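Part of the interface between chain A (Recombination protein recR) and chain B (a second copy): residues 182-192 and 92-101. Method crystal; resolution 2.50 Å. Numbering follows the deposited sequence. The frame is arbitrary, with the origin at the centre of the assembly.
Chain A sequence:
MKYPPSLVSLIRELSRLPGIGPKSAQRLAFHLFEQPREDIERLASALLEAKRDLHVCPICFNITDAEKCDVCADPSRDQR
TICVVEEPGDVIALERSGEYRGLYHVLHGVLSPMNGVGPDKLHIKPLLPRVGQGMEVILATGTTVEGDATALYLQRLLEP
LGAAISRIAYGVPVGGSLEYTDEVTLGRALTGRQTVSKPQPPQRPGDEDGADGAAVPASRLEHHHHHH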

# COMPACT_ATOMS: atom_id res chain seq x y z
N ASP A 182 -0.21 18.75 -1.13
CA ASP A 182 -1.25 19.26 -0.24
C ASP A 182 -1.46 20.76 -0.43
O ASP A 182 -0.52 21.51 -0.71
CB ASP A 182 -0.89 18.95 1.22
CG ASP A 182 -1.92 19.50 2.21
OD1 ASP A 182 -1.91 20.73 2.46
OD2 ASP A 182 -2.73 18.71 2.73
N GLU A 183 -2.71 21.18 -0.26
CA GLU A 183 -3.14 22.56 -0.40
C GLU A 183 -2.37 23.54 0.47
O GLU A 183 -1.85 24.55 -0.02
CB GLU A 183 -4.63 22.65 -0.08
CG GLU A 183 -5.51 21.65 -0.84
CD GLU A 183 -5.15 20.18 -0.57
OE1 GLU A 183 -5.02 19.80 0.62
OE2 GLU A 183 -5.01 19.41 -1.54
N VAL A 184 -2.31 23.26 1.77
CA VAL A 184 -1.61 24.14 2.70
C VAL A 184 -0.11 24.21 2.39
O VAL A 184 0.54 25.22 2.65
CB VAL A 184 -1.85 23.68 4.14
CG1 VAL A 184 -1.21 24.64 5.13
CG2 VAL A 184 -3.35 23.58 4.39
N THR A 185 0.44 23.15 1.82
CA THR A 185 1.84 23.19 1.46
C THR A 185 2.00 24.20 0.34
O THR A 185 2.79 25.13 0.45
CB THR A 185 2.35 21.83 0.98
OG1 THR A 185 2.57 20.99 2.11
CG2 THR A 185 3.65 21.98 0.20
N LEU A 186 1.24 24.02 -0.74
CA LEU A 186 1.30 24.92 -1.89
C LEU A 186 1.18 26.38 -1.49
O LEU A 186 1.96 27.22 -1.93
CB LEU A 186 0.18 24.60 -2.87
CG LEU A 186 0.49 23.55 -3.92
CD1 LEU A 186 -0.69 23.47 -4.86
CD2 LEU A 186 1.76 23.92 -4.67
N GLY A 187 0.20 26.67 -0.65
CA GLY A 187 0.03 28.03 -0.19
C GLY A 187 1.26 28.54 0.54
O GLY A 187 1.52 29.74 0.57
N ARG A 188 2.03 27.64 1.14
CA ARG A 188 3.23 28.06 1.85
C ARG A 188 4.38 28.16 0.88
O ARG A 188 5.22 29.05 0.98
CB ARG A 188 3.58 27.09 2.98
CG ARG A 188 2.57 27.02 4.10
CD ARG A 188 3.08 27.67 5.38
NE ARG A 188 2.06 27.64 6.44
CZ ARG A 188 2.21 28.15 7.66
NH1 ARG A 188 3.36 28.74 8.00
NH2 ARG A 188 1.22 28.07 8.54
N ALA A 189 4.44 27.23 -0.06
CA ALA A 189 5.51 27.26 -1.06
C ALA A 189 5.34 28.50 -1.90
O ALA A 189 6.30 29.00 -2.48
CB ALA A 189 5.45 26.04 -1.95
N LEU A 190 4.12 29.01 -1.97
CA LEU A 190 3.84 30.19 -2.76
C LEU A 190 4.15 31.48 -2.00
O LEU A 190 4.92 32.31 -2.48
CB LEU A 190 2.37 30.19 -3.19
CG LEU A 190 2.10 30.67 -4.61
CD1 LEU A 190 0.60 30.81 -4.81
CD2 LEU A 190 2.80 31.99 -4.86
N THR A 191 3.56 31.64 -0.82
CA THR A 191 3.77 32.83 -0.02
C THR A 191 5.23 32.93 0.36
O THR A 191 5.75 34.02 0.62
CB THR A 191 2.94 32.84 1.28
OG1 THR A 191 3.33 31.72 2.09
CG2 THR A 191 1.46 32.76 0.99
N GLY A 192 5.90 31.79 0.40
CA GLY A 192 7.31 31.79 0.76
C GLY A 192 8.21 31.74 -0.45
O GLY A 192 9.39 31.40 -0.33
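Chain B (92-101) IALERSGEYR

In chain A, residues 183-191 form a helix, and the chain B stretch lies across it. Chain B enters as the end of a helix that begins earlier in the chain, and at Gly B98 the backbone has left helical geometry, with positive phi, so that Glu B99 and Tyr B100 continue as loop along the same face. The two helix axes cross almost at right angles (-87°) with a closest approach of 8.4 Å, and the stretches together bury 499 Å².

Asp A182 caps the chain A helix without touching chain B; its OD1 accepts weak bonds from Val A184 N (2.7 Å) and Thr A185 N (3.4 Å). One residue on, the carbonyl O of Glu A183 lies 3.4 Å from Ser B97 CB, and a water bridges the side chains, donating weakly to Glu A183 OE2 at 3.5 Å and accepting from Arg B96 NH1 at 2.8 Å. Val A184 and Thr A185 point away. Leu A186 points toward chain B, placing its CD1 4.0 Å from Ala B93 CB and 4.2 Å from Leu B94 CD2.

The backbones come nearest at Gly A187, whose CA is 5.1 Å from Ser B97 CA and 3.7 Å from Ser B97 CB. A CB on Gly A187 would point toward chain B, falling 2.4 Å from Glu B99 OE2, a clash with the carboxylate as it is placed here, and a tight 3.1 Å from Ser B97 CB; the absence of a side chain leaves room for Ser B97 at this distance. Gly A187 O and Glu B99 OE2, 3.2 Å apart, are both acceptors and form no hydrogen bond; the carbonyl instead accepts from Thr A191 OG1 at 3.1 Å.

A turn beyond Leu A186, Leu A190 extends the apolar contact, its CD1 packing 4.1 Å from Leu B94 CD2 and 3.8 Å from Tyr B100 CB. No direct hydrogen bond joins the two stretches; the leucine contacts with Ala B93, Leu B94 and Tyr B100 are accompanied by the close packing of Ser B97 and Glu B99 on the helix.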

# COMPACT_ATOMS: atom_id res chain seq x y z
N ILE B 92 -6.24 25.06 -10.65
CA ILE B 92 -7.25 24.72 -9.66
C ILE B 92 -6.57 24.34 -8.34
O ILE B 92 -7.14 24.51 -7.26
CB ILE B 92 -8.13 23.54 -10.15
CG1 ILE B 92 -8.67 23.86 -11.54
CG2 ILE B 92 -9.28 23.29 -9.19
CD1 ILE B 92 -9.66 22.88 -12.04
N ALA B 93 -5.35 23.84 -8.44
CA ALA B 93 -4.58 23.45 -7.27
C ALA B 93 -4.17 24.67 -6.43
O ALA B 93 -4.20 24.61 -5.21
CB ALA B 93 -3.35 22.65 -7.69
N LEU B 94 -3.79 25.77 -7.08
CA LEU B 94 -3.40 26.98 -6.36
C LEU B 94 -4.65 27.78 -6.02
O LEU B 94 -4.66 28.56 -5.06
CB LEU B 94 -2.48 27.85 -7.20
CG LEU B 94 -1.20 27.24 -7.74
CD1 LEU B 94 -0.76 28.04 -8.95
CD2 LEU B 94 -0.14 27.20 -6.67
N GLU B 95 -5.70 27.60 -6.82
CA GLU B 95 -6.96 28.29 -6.61
C GLU B 95 -7.75 27.64 -5.47
O GLU B 95 -8.97 27.81 -5.37
CB GLU B 95 -7.79 28.28 -7.90
CG GLU B 95 -7.69 29.55 -8.72
CD GLU B 95 -8.17 30.78 -7.97
OE1 GLU B 95 -7.50 31.18 -7.00
OE2 GLU B 95 -9.23 31.33 -8.34
N ARG B 96 -7.04 26.89 -4.64
CA ARG B 96 -7.63 26.22 -3.50
C ARG B 96 -6.98 26.80 -2.24
O ARG B 96 -7.67 27.31 -1.36
CB ARG B 96 -7.37 24.71 -3.58
CG ARG B 96 -8.37 23.95 -4.45
CD ARG B 96 -9.65 23.63 -3.68
NE ARG B 96 -10.69 23.08 -4.55
CZ ARG B 96 -10.56 21.98 -5.28
NH1 ARG B 96 -9.43 21.28 -5.26
NH2 ARG B 96 -11.57 21.57 -6.05
N SER B 97 -5.65 26.76 -2.18
CA SER B 97 -4.92 27.30 -1.05
C SER B 97 -5.39 28.73 -0.80
O SER B 97 -5.10 29.32 0.24
CB SER B 97 -3.40 27.28 -1.31
OG SER B 97 -3.05 28.05 -2.44
N GLY B 98 -6.12 29.28 -1.78
CA GLY B 98 -6.66 30.63 -1.69
C GLY B 98 -5.67 31.79 -1.64
O GLY B 98 -5.98 32.89 -2.11
N GLU B 99 -4.49 31.55 -1.09
CA GLU B 99 -3.46 32.57 -0.95
C GLU B 99 -2.95 33.17 -2.27
O GLU B 99 -1.79 33.59 -2.37
CB GLU B 99 -2.26 32.00 -0.17
CG GLU B 99 -2.64 31.33 1.15
CD GLU B 99 -1.45 31.08 2.05
OE1 GLU B 99 -0.80 32.07 2.48
OE2 GLU B 99 -1.15 29.90 2.35
N TYR B 100 -3.80 33.24 -3.29
CA TYR B 100 -3.37 33.81 -4.55
C TYR B 100 -4.51 34.41 -5.36
O TYR B 100 -5.48 33.73 -5.67
CB TYR B 100 -2.67 32.74 -5.39
CG TYR B 100 -2.02 33.29 -6.64
CD1 TYR B 100 -0.87 34.08 -6.56
CD2 TYR B 100 -2.56 33.03 -7.90
CE1 TYR B 100 -0.29 34.60 -7.71
CE2 TYR B 100 -1.98 33.55 -9.05
CZ TYR B 100 -0.85 34.33 -8.95
OH TYR B 100 -0.30 34.85 -10.08
N ARG B 101 -4.37 35.69 -5.69
CA ARG B 101 -5.38 36.42 -6.45
C ARG B 101 -4.84 36.87 -7.81
O ARG B 101 -5.48 37.63 -8.52
CB ARG B 101 -5.84 37.65 -5.66
CG ARG B 101 -4.70 38.60 -5.32
CD ARG B 101 -5.16 40.05 -5.08
NE ARG B 101 -4.02 40.97 -5.15
CZ ARG B 101 -4.11 42.30 -5.28
NH1 ARG B 101 -5.30 42.89 -5.35
NH2 ARG B 101 -3.00 43.03 -5.36
O HOH W 1 -7.24 21.25 -3.51